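Local coordinates for malonyl-CoA-[acyl-carrier-protein] transacylase (Coxiella burnetii, PDB 3TQE) that probably moves the malonyl group of malonyl-CoA onto the holo form of acyl carrier protein, releasing CoA, at residues Leu299-Thr304 with Leu308-Arg313; Leu20-Glu25 with Cys279-Lys284; Gly272-Met277 with Arg291-Ser296; Ala69-Asp74 with Leu109-Ala114; Pro89-Gly94 with Lys266-Gln271. One frame throughout, in Å; residues are numbered along the deposited sequence. Where two conformers were deposited one is given.

Interaction 1 (Leu299-Thr304 with Leu308-Arg313); sequences LPLTTT and LTAIKR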
# COMPACT_ATOMS: atom_id res chain seq x y z
N LEU A 299 -14.72 4.44 -4.38
CA LEU A 299 -15.22 3.71 -5.51
C LEU A 299 -14.25 2.64 -5.94
O LEU A 299 -13.07 2.89 -6.08
CB LEU A 299 -15.45 4.67 -6.65
CG LEU A 299 -16.49 5.76 -6.34
CD1 LEU A 299 -16.26 6.96 -7.27
CD2 LEU A 299 -17.85 5.19 -6.51
N PRO A 300 -14.75 1.42 -6.14
CA PRO A 300 -13.92 0.36 -6.65
C PRO A 300 -13.75 0.47 -8.16
O PRO A 300 -14.58 1.05 -8.86
CB PRO A 300 -14.72 -0.88 -6.32
CG PRO A 300 -16.08 -0.46 -6.37
CD PRO A 300 -16.12 0.97 -5.91
N LEU A 301 -12.68 -0.13 -8.65
CA LEU A 301 -12.30 -0.01 -10.05
C LEU A 301 -11.95 -1.35 -10.68
O LEU A 301 -11.13 -1.41 -11.58
CB LEU A 301 -11.11 0.93 -10.17
CG LEU A 301 -11.33 2.39 -9.77
CD1 LEU A 301 -10.02 3.13 -9.97
CD2 LEU A 301 -12.45 3.05 -10.56
N THR A 302 -12.56 -2.41 -10.21
CA THR A 302 -12.09 -3.74 -10.56
C THR A 302 -12.80 -4.38 -11.76
O THR A 302 -12.50 -5.52 -12.12
CB THR A 302 -12.18 -4.64 -9.36
OG1 THR A 302 -13.47 -4.50 -8.77
CG2 THR A 302 -11.09 -4.29 -8.34
N THR A 303 -13.71 -3.65 -12.39
CA THR A 303 -14.30 -4.07 -13.65
C THR A 303 -14.55 -2.86 -14.51
O THR A 303 -14.54 -1.73 -14.04
CB THR A 303 -15.66 -4.77 -13.46
OG1 THR A 303 -16.64 -3.80 -13.05
CG2 THR A 303 -15.59 -5.91 -12.45
N THR A 304 -14.78 -3.11 -15.79
CA THR A 304 -15.02 -2.04 -16.73
C THR A 304 -16.24 -1.26 -16.29
O THR A 304 -16.23 -0.04 -16.32
CB THR A 304 -15.19 -2.58 -18.16
OG1 THR A 304 -13.96 -3.17 -18.55
CG2 THR A 304 -15.55 -1.49 -19.12
N LEU A 308 -16.31 2.71 -15.39
CA LEU A 308 -17.15 3.67 -16.09
C LEU A 308 -18.10 4.36 -15.14
O LEU A 308 -18.33 5.55 -15.28
CB LEU A 308 -17.91 2.97 -17.22
CG LEU A 308 -17.01 2.53 -18.38
CD1 LEU A 308 -17.82 1.61 -19.27
CD2 LEU A 308 -16.44 3.67 -19.17
N THR A 309 -18.63 3.65 -14.16
CA THR A 309 -19.47 4.23 -13.13
C THR A 309 -18.74 5.30 -12.34
O THR A 309 -19.27 6.38 -12.08
CB THR A 309 -19.96 3.14 -12.19
OG1 THR A 309 -20.84 2.29 -12.94
CG2 THR A 309 -20.71 3.69 -11.00
N ALA A 310 -17.51 4.99 -11.95
CA ALA A 310 -16.68 5.91 -11.20
C ALA A 310 -16.39 7.16 -12.02
O ALA A 310 -16.41 8.25 -11.49
CB ALA A 310 -15.39 5.23 -10.78
N ILE A 311 -16.05 7.00 -13.29
CA ILE A 311 -15.78 8.15 -14.13
C ILE A 311 -17.02 9.02 -14.23
O ILE A 311 -16.96 10.24 -14.11
CB ILE A 311 -15.30 7.73 -15.50
CG1 ILE A 311 -13.96 6.99 -15.39
CG2 ILE A 311 -15.19 8.93 -16.43
CD1 ILE A 311 -13.50 6.34 -16.68
N LYS A 312 -18.16 8.38 -14.42
CA LYS A 312 -19.40 9.12 -14.56
C LYS A 312 -19.72 9.88 -13.27
O LYS A 312 -20.23 11.01 -13.32
CB LYS A 312 -20.53 8.16 -14.95
CG LYS A 312 -21.78 8.89 -15.35
CD LYS A 312 -22.85 7.96 -15.86
CE LYS A 312 -24.01 8.78 -16.40
NZ LYS A 312 -25.16 7.92 -16.86
N ARG A 313 -19.42 9.30 -12.12
CA ARG A 313 -19.71 9.92 -10.84
C ARG A 313 -19.04 11.28 -10.69
O ARG A 313 -19.57 12.16 -10.01
CB ARG A 313 -19.30 8.99 -9.70
CG ARG A 313 -19.77 9.47 -8.37
CD ARG A 313 -18.70 10.23 -7.69
NE ARG A 313 -19.18 10.86 -6.46
CZ ARG A 313 -19.60 12.12 -6.34
NH1 ARG A 313 -19.64 12.95 -7.37
NH2 ARG A 313 -19.97 12.55 -5.14
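Leu299 and Leu301 pack on Ala310 where the edge strand 297-300 of the four-stranded parallel sheet turns back into the C-terminal helix 304-313, a strand-loop-helix connection that lays the helix against the strand leading into it. The contact is mainly apolar. Ala310 directs its methyl toward the strand, and two leucine branches meet it: Leu301 CD2 at 3.7 Å and Leu299 CD1 at 4.0 Å from Ala310 CB. In Leu299, CG stands beside the backbone N, opposite the carbonyl carbon (chi1 -62°), and its CD1 also reaches Arg313, lying 4.1 Å from that residue's CD. Only the aliphatic part of Arg313 takes part here; its NE makes a salt bridge with Glu297, at the start of the same strand. Trp81 of helix 63-83 touches both Leu301 and Ala310, closing in the buried part of the contact. At the other end the contact spans the first turn of the helix, from Thr304 to Leu308. Thr303 is the N-cap, its OG1 bonded to Leu306 N, while Thr304 OG1 is held by Gln30. Thr304 and Leu308 run side by side in the same direction, with Thr304 CG2 3.8 Å from Leu308 CD1. In the backbone, Leu308 N donates to Thr304 O over 2.9 Å, an ordinary helical bond, nearly straight at 167°, and Leu308 CG sits 3.4 Å from that same oxygen.

Interaction 2 (Leu20-Glu25 with Cys279-Lys284); sequences LGMLAE and CGPDNK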
# COMPACT_ATOMS: atom_id res chain seq x y z
N LEU A 20 -5.68 -14.83 -5.19
CA LEU A 20 -5.67 -15.58 -6.42
C LEU A 20 -6.85 -15.20 -7.26
O LEU A 20 -7.97 -14.98 -6.74
CB LEU A 20 -5.72 -17.08 -6.15
CG LEU A 20 -4.51 -17.71 -5.52
CD1 LEU A 20 -4.78 -19.19 -5.37
CD2 LEU A 20 -3.28 -17.47 -6.38
N GLY A 21 -6.60 -15.08 -8.55
CA GLY A 21 -7.62 -14.74 -9.50
C GLY A 21 -7.93 -13.28 -9.58
O GLY A 21 -8.81 -12.88 -10.30
N MSE A 22 -7.20 -12.45 -8.86
CA MSE A 22 -7.48 -11.06 -8.93
C MSE A 22 -7.37 -10.55 -10.38
O MSE A 22 -6.57 -10.99 -11.21
CB MSE A 22 -6.64 -10.26 -7.95
CG MSE A 22 -5.24 -10.34 -8.22
SE MSE A 22 -4.24 -9.24 -6.95
CE MSE A 22 -2.73 -9.52 -8.15
N LEU A 23 -8.23 -9.58 -10.66
CA LEU A 23 -8.33 -8.96 -11.97
C LEU A 23 -8.73 -9.90 -13.10
O LEU A 23 -8.62 -9.53 -14.26
CB LEU A 23 -7.03 -8.20 -12.33
CG LEU A 23 -6.82 -6.86 -11.65
CD1 LEU A 23 -6.69 -6.93 -10.19
CD2 LEU A 23 -5.62 -6.17 -12.25
N ALA A 24 -9.22 -11.10 -12.80
CA ALA A 24 -9.56 -12.01 -13.88
C ALA A 24 -10.61 -11.42 -14.83
O ALA A 24 -10.48 -11.48 -16.06
CB ALA A 24 -10.04 -13.34 -13.33
N GLU A 25 -11.63 -10.79 -14.27
CA GLU A 25 -12.67 -10.20 -15.09
C GLU A 25 -12.13 -9.05 -15.92
O GLU A 25 -12.33 -8.99 -17.12
CB GLU A 25 -13.82 -9.75 -14.24
CG GLU A 25 -14.93 -9.15 -15.04
CD GLU A 25 -16.18 -8.88 -14.23
OE1 GLU A 25 -16.21 -9.17 -13.01
OE2 GLU A 25 -17.17 -8.42 -14.85
N CYS A 279 -7.47 2.09 -6.47
CA CYS A 279 -6.84 1.69 -7.71
C CYS A 279 -6.03 0.43 -7.48
O CYS A 279 -4.82 0.45 -7.42
CB CYS A 279 -5.99 2.82 -8.26
SG CYS A 279 -5.51 2.60 -9.96
N GLY A 280 -6.74 -0.66 -7.35
CA GLY A 280 -6.13 -1.96 -7.08
C GLY A 280 -7.21 -2.96 -6.77
O GLY A 280 -8.41 -2.64 -6.74
N PRO A 281 -6.81 -4.19 -6.50
CA PRO A 281 -7.73 -5.23 -6.12
C PRO A 281 -8.19 -5.07 -4.67
O PRO A 281 -7.52 -4.40 -3.87
CB PRO A 281 -6.89 -6.47 -6.26
CG PRO A 281 -5.49 -6.00 -5.92
CD PRO A 281 -5.41 -4.61 -6.44
N ASP A 282 -9.31 -5.68 -4.35
CA ASP A 282 -9.87 -5.74 -3.01
C ASP A 282 -10.39 -4.36 -2.59
O ASP A 282 -10.28 -3.40 -3.34
CB ASP A 282 -8.87 -6.34 -2.01
CG ASP A 282 -9.53 -7.11 -0.88
OD1 ASP A 282 -10.77 -6.98 -0.67
OD2 ASP A 282 -8.77 -7.81 -0.18
N ASN A 283 -10.98 -4.29 -1.42
CA ASN A 283 -11.58 -3.07 -0.92
C ASN A 283 -11.06 -2.72 0.47
O ASN A 283 -11.77 -2.11 1.28
CB ASN A 283 -13.09 -3.18 -0.97
CG ASN A 283 -13.64 -4.26 -0.08
OD1 ASN A 283 -12.91 -4.93 0.62
ND2 ASN A 283 -14.97 -4.42 -0.11
N LYS A 284 -9.80 -3.08 0.73
CA LYS A 284 -9.23 -2.87 2.04
C LYS A 284 -9.11 -1.39 2.36
O LYS A 284 -9.37 -0.96 3.48
CB LYS A 284 -7.87 -3.56 2.14
CG LYS A 284 -7.94 -5.06 1.99
CD LYS A 284 -8.49 -5.69 3.21
CE LYS A 284 -8.27 -7.20 3.23
NZ LYS A 284 -9.33 -7.88 2.44
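Met22, present as selenomethionine, and Leu23 press on the ring of Pro281, and this three-residue apolar group is the whole of the contact between 20-25 and 279-284. The tight part is at the selenium: Met22 SE lies 3.6 Å from Pro281 CG and 3.9 Å from Pro281 CB, its side chain running slantwise to the ring. Met22 CG stands between the backbone N and the carbonyl carbon (chi1 63°), and from there the chain is extended, which carries SE across to the proline. Leu23 adds a looser touch, with CD1 4.0 Å from Pro281 CB. A type II turn from Gly21 to Ala24, closed by Ala24 N to Gly21 O at 3.1 Å, puts these two neighbours in its middle positions; Leu23 also occupies the N-cap position of helix 24-29. The solvent side begins just past the proline and does not meet 20-25. There Asp282 works locally: its OD2 forms a salt bridge with Lys284 NZ at 2.7 Å, and its OD1 accepts from Asn283 N at 2.8 Å, from above the carboxylate plane. Both Asn283 and Lys284 are exposed. The buried side is backed by helix 63-83, with Ala73 on Met22 and Leu70 and Asp74 on Pro281, while Val52 of helix 48-54 flanks Met22, and strand 275-278 leads into the proline loop.

Interaction 3 (Gly272-Met277 with Arg291-Ser296); sequences GIKVFM and RIDRQS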
# COMPACT_ATOMS: atom_id res chain seq x y z
N GLY A 272 -10.39 19.22 0.66
CA GLY A 272 -11.70 19.22 0.03
C GLY A 272 -12.01 18.00 -0.80
O GLY A 272 -13.04 17.93 -1.46
N ILE A 273 -11.15 17.00 -0.75
CA ILE A 273 -11.34 15.83 -1.57
C ILE A 273 -11.95 14.77 -0.72
O ILE A 273 -11.30 14.31 0.24
CB ILE A 273 -9.99 15.35 -2.12
CG1 ILE A 273 -9.36 16.44 -2.99
CG2 ILE A 273 -10.17 14.00 -2.82
CD1 ILE A 273 -7.91 16.26 -3.32
N LYS A 274 -13.16 14.34 -1.07
CA LYS A 274 -13.87 13.35 -0.30
C LYS A 274 -14.29 12.16 -1.14
O LYS A 274 -15.02 11.33 -0.66
CB LYS A 274 -15.07 13.95 0.44
CG LYS A 274 -14.59 15.03 1.38
CD LYS A 274 -15.54 15.40 2.49
CE LYS A 274 -14.82 16.30 3.49
NZ LYS A 274 -13.76 17.16 2.83
N VAL A 275 -13.80 12.08 -2.37
CA VAL A 275 -14.08 10.97 -3.26
C VAL A 275 -12.74 10.31 -3.54
O VAL A 275 -11.78 10.96 -3.91
CB VAL A 275 -14.69 11.41 -4.57
CG1 VAL A 275 -14.84 10.26 -5.51
CG2 VAL A 275 -16.03 12.07 -4.30
N PHE A 276 -12.69 9.03 -3.25
CA PHE A 276 -11.48 8.23 -3.37
C PHE A 276 -11.77 7.08 -4.32
O PHE A 276 -12.83 6.47 -4.24
CB PHE A 276 -11.10 7.65 -2.01
CG PHE A 276 -10.76 8.69 -0.98
CD1 PHE A 276 -9.45 9.07 -0.75
CD2 PHE A 276 -11.76 9.34 -0.29
CE1 PHE A 276 -9.15 10.04 0.18
CE2 PHE A 276 -11.45 10.33 0.65
CZ PHE A 276 -10.16 10.68 0.86
N MSE A 277 -10.82 6.76 -5.18
CA MSE A 277 -10.93 5.60 -6.04
C MSE A 277 -9.85 4.65 -5.61
O MSE A 277 -8.69 5.07 -5.48
CB MSE A 277 -10.66 5.95 -7.50
CG MSE A 277 -11.85 6.38 -8.23
SE MSE A 277 -12.37 8.06 -7.57
CE MSE A 277 -13.76 8.42 -8.89
N ARG A 291 -14.01 4.28 7.70
CA ARG A 291 -13.91 4.38 9.15
C ARG A 291 -13.35 5.73 9.58
O ARG A 291 -13.81 6.31 10.56
CB ARG A 291 -13.10 3.22 9.72
CG ARG A 291 -13.82 1.90 9.58
CD ARG A 291 -13.21 0.82 10.43
NE ARG A 291 -14.12 -0.31 10.60
CZ ARG A 291 -13.94 -1.51 10.08
NH1 ARG A 291 -12.86 -1.77 9.36
NH2 ARG A 291 -14.83 -2.47 10.29
N ILE A 292 -12.39 6.26 8.81
CA ILE A 292 -11.82 7.57 9.06
C ILE A 292 -12.88 8.65 8.86
O ILE A 292 -12.99 9.59 9.68
CB ILE A 292 -10.59 7.82 8.15
CG1 ILE A 292 -9.47 6.86 8.54
CG2 ILE A 292 -10.06 9.26 8.29
CD1 ILE A 292 -8.39 6.70 7.46
N ASP A 293 -13.66 8.51 7.80
CA ASP A 293 -14.75 9.46 7.51
C ASP A 293 -15.93 8.77 6.85
O ASP A 293 -15.88 8.43 5.68
CB ASP A 293 -14.25 10.57 6.60
CG ASP A 293 -15.38 11.54 6.19
OD1 ASP A 293 -16.47 11.50 6.80
OD2 ASP A 293 -15.18 12.31 5.23
N ARG A 294 -17.01 8.60 7.60
CA ARG A 294 -18.17 7.88 7.09
C ARG A 294 -18.84 8.60 5.91
O ARG A 294 -19.58 7.99 5.15
CB ARG A 294 -19.19 7.65 8.22
CG ARG A 294 -20.26 6.60 7.91
CD ARG A 294 -19.69 5.21 7.65
NE ARG A 294 -18.81 4.73 8.73
CZ ARG A 294 -18.30 3.50 8.80
NH1 ARG A 294 -18.56 2.59 7.87
NH2 ARG A 294 -17.52 3.17 9.83
N GLN A 295 -18.56 9.89 5.76
CA GLN A 295 -19.12 10.66 4.66
C GLN A 295 -18.28 10.60 3.38
O GLN A 295 -18.70 11.09 2.33
CB GLN A 295 -19.33 12.12 5.08
CG GLN A 295 -20.27 12.27 6.29
CD GLN A 295 -21.58 11.52 6.13
OE1 GLN A 295 -22.03 10.81 7.05
NE2 GLN A 295 -22.20 11.65 4.96
N SER A 296 -17.10 10.01 3.45
CA SER A 296 -16.31 9.85 2.24
C SER A 296 -16.97 8.85 1.32
O SER A 296 -17.82 8.06 1.72
CB SER A 296 -14.91 9.38 2.59
OG SER A 296 -14.95 8.10 3.16
O HOH W 1 -17.95 12.30 -0.78
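Ser296 packs against both the Lys274 carbonyl and the rim atom CE2 of Phe276, while Lys274 and Asp293 cross at about a right angle. Phe276 CE2 is 4.1 Å from Ser296 CB, which meets the ring obliquely. Ser296 CA makes a CA-H...O contact with Lys274 O at 3.5 Å, bent at 127°. The crossing brings Lys274 CD within 4.1 Å of Asp293 OD2; Lys274 NZ stays 5.6 Å from that oxygen and bonds to Glu269 O instead. Asp293 OD2 sits close to the Glu269 carboxylate, so one of the two acids may be protonated. A water donates to Lys274 O at 3.1 Å and weakly to Gln295 O. Within the type I turn Asp293-Ser296, Asp293 O accepts from Ser296 N and, at 2.7 Å, from Ser296 OG, while Asp293 OD1 takes Gln295 N in an Asx turn. The contact joins Lys274, just before strand 275-278, and Phe276 within it to the turn leaving helix 284-292; strand 297-300 completes this beta-alpha-beta unit, and helix 261-270 packs alongside.

Interaction 4 (Ala69-Asp74 with Leu109-Ala114); sequences ALLTAD and LKFEEA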
# COMPACT_ATOMS: atom_id res chain seq x y z
N ALA A 69 3.22 -8.45 -7.82
CA ALA A 69 1.87 -8.80 -8.23
C ALA A 69 0.95 -7.61 -8.00
O ALA A 69 0.17 -7.24 -8.86
CB ALA A 69 1.37 -10.00 -7.48
N LEU A 70 1.04 -7.03 -6.80
CA LEU A 70 0.14 -5.94 -6.47
C LEU A 70 0.51 -4.66 -7.19
O LEU A 70 -0.36 -3.90 -7.62
CB LEU A 70 0.12 -5.72 -4.98
CG LEU A 70 -0.76 -6.71 -4.26
CD1 LEU A 70 -0.55 -6.50 -2.76
CD2 LEU A 70 -2.24 -6.56 -4.65
N LEU A 71 1.80 -4.40 -7.34
CA LEU A 71 2.18 -3.23 -8.11
C LEU A 71 1.60 -3.33 -9.51
O LEU A 71 1.03 -2.37 -10.06
CB LEU A 71 3.70 -3.09 -8.18
CG LEU A 71 4.21 -2.02 -9.13
CD1 LEU A 71 3.81 -0.67 -8.60
CD2 LEU A 71 5.71 -2.15 -9.35
N THR A 72 1.71 -4.50 -10.10
CA THR A 72 1.25 -4.73 -11.47
C THR A 72 -0.27 -4.61 -11.54
O THR A 72 -0.79 -3.99 -12.45
CB THR A 72 1.76 -6.08 -11.97
OG1 THR A 72 3.18 -6.08 -11.93
CG2 THR A 72 1.32 -6.33 -13.41
N ALA A 73 -0.96 -5.18 -10.58
CA ALA A 73 -2.42 -5.10 -10.54
C ALA A 73 -2.88 -3.65 -10.41
O ALA A 73 -3.78 -3.21 -11.12
CB ALA A 73 -2.97 -5.92 -9.41
N ASP A 74 -2.23 -2.91 -9.52
CA ASP A 74 -2.62 -1.53 -9.30
C ASP A 74 -2.38 -0.71 -10.57
O ASP A 74 -3.21 0.10 -10.96
CB ASP A 74 -1.78 -0.94 -8.18
CG ASP A 74 -2.13 -1.43 -6.77
OD1 ASP A 74 -3.00 -2.29 -6.57
OD2 ASP A 74 -1.46 -0.91 -5.83
N LEU A 109 8.30 7.00 -11.73
CA LEU A 109 9.07 5.76 -11.88
C LEU A 109 8.57 5.01 -13.10
O LEU A 109 7.36 4.93 -13.33
CB LEU A 109 8.88 4.79 -10.71
CG LEU A 109 9.26 5.20 -9.31
CD1 LEU A 109 8.92 4.07 -8.34
CD2 LEU A 109 10.76 5.55 -9.29
N LYS A 110 9.50 4.46 -13.86
CA LYS A 110 9.17 3.61 -14.99
C LYS A 110 8.60 2.31 -14.45
O LYS A 110 9.18 1.71 -13.55
CB LYS A 110 10.41 3.31 -15.83
CG LYS A 110 10.09 2.50 -17.07
CD LYS A 110 11.27 2.37 -18.02
CE LYS A 110 10.88 1.52 -19.21
NZ LYS A 110 11.59 1.89 -20.45
N PHE A 111 7.49 1.87 -15.00
CA PHE A 111 6.82 0.67 -14.51
C PHE A 111 7.75 -0.53 -14.38
O PHE A 111 7.80 -1.15 -13.34
CB PHE A 111 5.61 0.34 -15.38
CG PHE A 111 4.94 -0.92 -15.03
CD1 PHE A 111 4.50 -1.13 -13.76
CD2 PHE A 111 4.75 -1.90 -15.96
CE1 PHE A 111 3.89 -2.28 -13.41
CE2 PHE A 111 4.12 -3.08 -15.60
CZ PHE A 111 3.71 -3.26 -14.33
N GLU A 112 8.45 -0.90 -15.45
CA GLU A 112 9.22 -2.16 -15.42
C GLU A 112 10.39 -2.03 -14.43
O GLU A 112 10.75 -2.99 -13.76
CB GLU A 112 9.69 -2.51 -16.82
CG GLU A 112 8.53 -2.89 -17.74
CD GLU A 112 8.55 -2.16 -19.10
OE1 GLU A 112 9.65 -1.78 -19.57
OE2 GLU A 112 7.45 -1.95 -19.69
N GLU A 113 10.91 -0.82 -14.27
CA GLU A 113 11.94 -0.60 -13.26
C GLU A 113 11.35 -0.75 -11.87
O GLU A 113 11.95 -1.35 -10.98
CB GLU A 113 12.60 0.76 -13.47
CG GLU A 113 13.33 0.77 -14.81
CD GLU A 113 14.03 2.05 -15.17
OE1 GLU A 113 14.01 3.01 -14.37
OE2 GLU A 113 14.61 2.05 -16.30
N ALA A 114 10.15 -0.23 -11.69
CA ALA A 114 9.48 -0.36 -10.41
C ALA A 114 9.16 -1.81 -10.08
O ALA A 114 9.22 -2.20 -8.92
CB ALA A 114 8.24 0.54 -10.35
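Apolar contacts pair Leu71 with Ala114 and with Phe111. Leu71 CG lies opposite the backbone N (chi1 171°), sending CD2 across to 3.8 Å from Ala114 CB. Its CG is also 4.3 Å from Phe111 CE1, at the edge of the ring. Leu71 CD2 makes a van der Waals contact with the backbone as well, 3.5 Å from Ala114 O. The aromatic contact is likewise made by the edge: Thr72 CG2 lies in the ring plane 4.0 Å from Phe111 CZ, and Thr72 OG1 is near that plane, 3.7 Å from CZ. The Thr72 and Phe111 side chains cross at about a right angle. No hydrogen bond joins the segments; the polar need of Thr72 OG1 is met by Pro68 O in its own helix. With nearest CA atoms 8.2 Å apart (Leu71 and Ala114), this is helix-on-helix packing, all four residues buried. Leu71 touches Ala101 and Ala114 touches Val104, both of helix 97-105, which follows Ser96, the predicted active-site serine, in a sequence consistent with a nucleophile elbow.

Interaction 5 (Pro89-Gly94 with Lys266-Gln271); sequences PQVMAG and KYIEEQ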
# COMPACT_ATOMS: atom_id res chain seq x y z
N PRO A 89 -6.36 12.07 -11.28
CA PRO A 89 -6.76 12.47 -9.96
C PRO A 89 -6.03 13.73 -9.53
O PRO A 89 -5.00 14.08 -10.08
CB PRO A 89 -6.30 11.31 -9.08
CG PRO A 89 -5.25 10.72 -9.81
CD PRO A 89 -5.54 10.86 -11.27
N GLN A 90 -6.55 14.37 -8.51
CA GLN A 90 -5.91 15.54 -7.94
C GLN A 90 -4.74 15.18 -7.06
O GLN A 90 -3.82 15.97 -6.91
CB GLN A 90 -6.92 16.33 -7.15
CG GLN A 90 -7.77 17.19 -8.06
CD GLN A 90 -8.55 16.43 -9.10
OE1 GLN A 90 -9.48 15.72 -8.76
NE2 GLN A 90 -8.16 16.55 -10.36
N VAL A 91 -4.80 13.99 -6.47
CA VAL A 91 -3.75 13.53 -5.59
C VAL A 91 -3.78 12.02 -5.56
O VAL A 91 -4.81 11.40 -5.85
CB VAL A 91 -3.92 14.17 -4.18
CG1 VAL A 91 -5.20 13.69 -3.55
CG2 VAL A 91 -2.72 13.97 -3.28
N MSE A 92 -2.65 11.44 -5.22
CA MSE A 92 -2.52 10.00 -5.07
C MSE A 92 -1.86 9.66 -3.76
O MSE A 92 -1.05 10.42 -3.27
CB MSE A 92 -1.66 9.45 -6.21
CG MSE A 92 -2.27 9.60 -7.59
SE MSE A 92 -1.01 8.92 -8.90
CE MSE A 92 -2.01 9.20 -10.51
N ALA A 93 -2.17 8.50 -3.24
CA ALA A 93 -1.46 7.98 -2.08
C ALA A 93 -1.54 6.47 -2.17
O ALA A 93 -2.53 5.94 -2.61
CB ALA A 93 -2.08 8.45 -0.77
N GLY A 94 -0.53 5.80 -1.73
CA GLY A 94 -0.54 4.37 -1.71
C GLY A 94 -0.15 3.85 -0.38
O GLY A 94 0.69 4.44 0.27
N LYS A 266 -6.74 12.21 6.20
CA LYS A 266 -7.19 13.47 6.78
C LYS A 266 -6.65 14.67 5.99
O LYS A 266 -7.36 15.65 5.76
CB LYS A 266 -6.78 13.55 8.23
CG LYS A 266 -7.67 12.64 9.08
CD LYS A 266 -7.31 12.68 10.52
CE LYS A 266 -8.33 11.90 11.34
NZ LYS A 266 -8.21 12.23 12.77
N TYR A 267 -5.41 14.57 5.52
CA TYR A 267 -4.78 15.63 4.72
C TYR A 267 -5.57 15.81 3.44
O TYR A 267 -5.87 16.93 3.04
CB TYR A 267 -3.33 15.27 4.39
CG TYR A 267 -2.54 16.27 3.59
CD1 TYR A 267 -1.54 17.02 4.20
CD2 TYR A 267 -2.72 16.41 2.24
CE1 TYR A 267 -0.77 17.92 3.49
CE2 TYR A 267 -1.96 17.36 1.51
CZ TYR A 267 -1.00 18.10 2.15
OH TYR A 267 -0.20 19.00 1.47
N ILE A 268 -5.92 14.70 2.81
CA ILE A 268 -6.61 14.76 1.52
C ILE A 268 -8.01 15.37 1.72
O ILE A 268 -8.44 16.24 0.97
CB ILE A 268 -6.68 13.37 0.88
CG1 ILE A 268 -5.27 12.96 0.45
CG2 ILE A 268 -7.66 13.33 -0.27
CD1 ILE A 268 -5.10 11.49 0.07
N GLU A 269 -8.68 14.97 2.78
CA GLU A 269 -10.01 15.48 3.07
C GLU A 269 -9.97 16.94 3.44
O GLU A 269 -10.87 17.68 3.04
CB GLU A 269 -10.66 14.65 4.14
CG GLU A 269 -11.01 13.30 3.64
CD GLU A 269 -12.14 12.68 4.38
OE1 GLU A 269 -12.07 12.69 5.63
OE2 GLU A 269 -13.07 12.18 3.72
N GLU A 270 -8.91 17.36 4.11
CA GLU A 270 -8.76 18.79 4.44
C GLU A 270 -8.58 19.66 3.21
O GLU A 270 -8.84 20.87 3.26
CB GLU A 270 -7.58 19.01 5.37
CG GLU A 270 -7.86 18.61 6.78
CD GLU A 270 -6.61 18.64 7.65
OE1 GLU A 270 -5.54 19.11 7.18
OE2 GLU A 270 -6.70 18.17 8.81
N GLN A 271 -8.13 19.06 2.11
CA GLN A 271 -8.02 19.71 0.84
C GLN A 271 -9.33 19.71 0.05
O GLN A 271 -9.40 20.24 -1.08
CB GLN A 271 -6.87 19.09 0.03
CG GLN A 271 -5.49 19.32 0.71
CD GLN A 271 -5.17 20.80 0.88
OE1 GLN A 271 -5.37 21.56 -0.03
NE2 GLN A 271 -4.62 21.18 2.04
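Ile268 and Val91 account for most of this contact, with 58 and 44 Å² of surface buried, and Ala93 adds a smaller share. On Val91 a single methyl, CG1, makes the contact: it is 4.1 Å from Ile268 CG1 and equally 4.1 Å from Ile268 CG2, so it sits over the fork where the isoleucine side chain branches. Its place follows from chi1 of 65°, which sets CG1 between the backbone N and the carbonyl carbon. The two side chains run at a slant to each other. Ile268 then reaches on along the strand: its CD1 lies 4.4 Å from Ala93 CB, a looser touch than the one at Val91. Val91 and Ala93 are two residues apart and both point toward the helix, whereas Met92 between them points away and packs on Phe12, the alternation expected of an extended strand. No hydrogen bond crosses, and the CA atoms of Val91 and Ile268 stay 7.8 Å apart, so side chains alone make the contact. Ile268 touches Ala9 and Phe276 as well, and thus reaches three strands of the parallel sheet. The contact therefore packs helix 261-270 on one face of that sheet, over the outer strand 91-94 and its neighbours; Gly94 of that strand opens a GxSxG sequence consistent with a nucleophile elbow at the predicted catalytic Ser96.

Overall arrangement
Interactions 1, 3 and 5 all reach the four-stranded parallel sheet, ordered 91-94, 9-12, 275-278, 297-300: interaction 5 at one outer strand, interaction 1 at the other, centres about 18 Å apart. Interactions 3 and 5 lie about 10 Å apart and touch, helix 261-270 leading into strand 275-278. Interaction 2, about 14 Å from interaction 1, meets interaction 4 at helix 63-83, where Asp74 and Leu70 pack on Gly280 and Pro281. Along the chain, interactions 4 and 5 alternate and both fall between the segments of interaction 2; interaction 3 interleaves with interaction 2, and interaction 1 comes last. Interactions 2, 4 and 5 thus join distant parts of the chain, while 1 and 3 close neighbouring elements of the sheet.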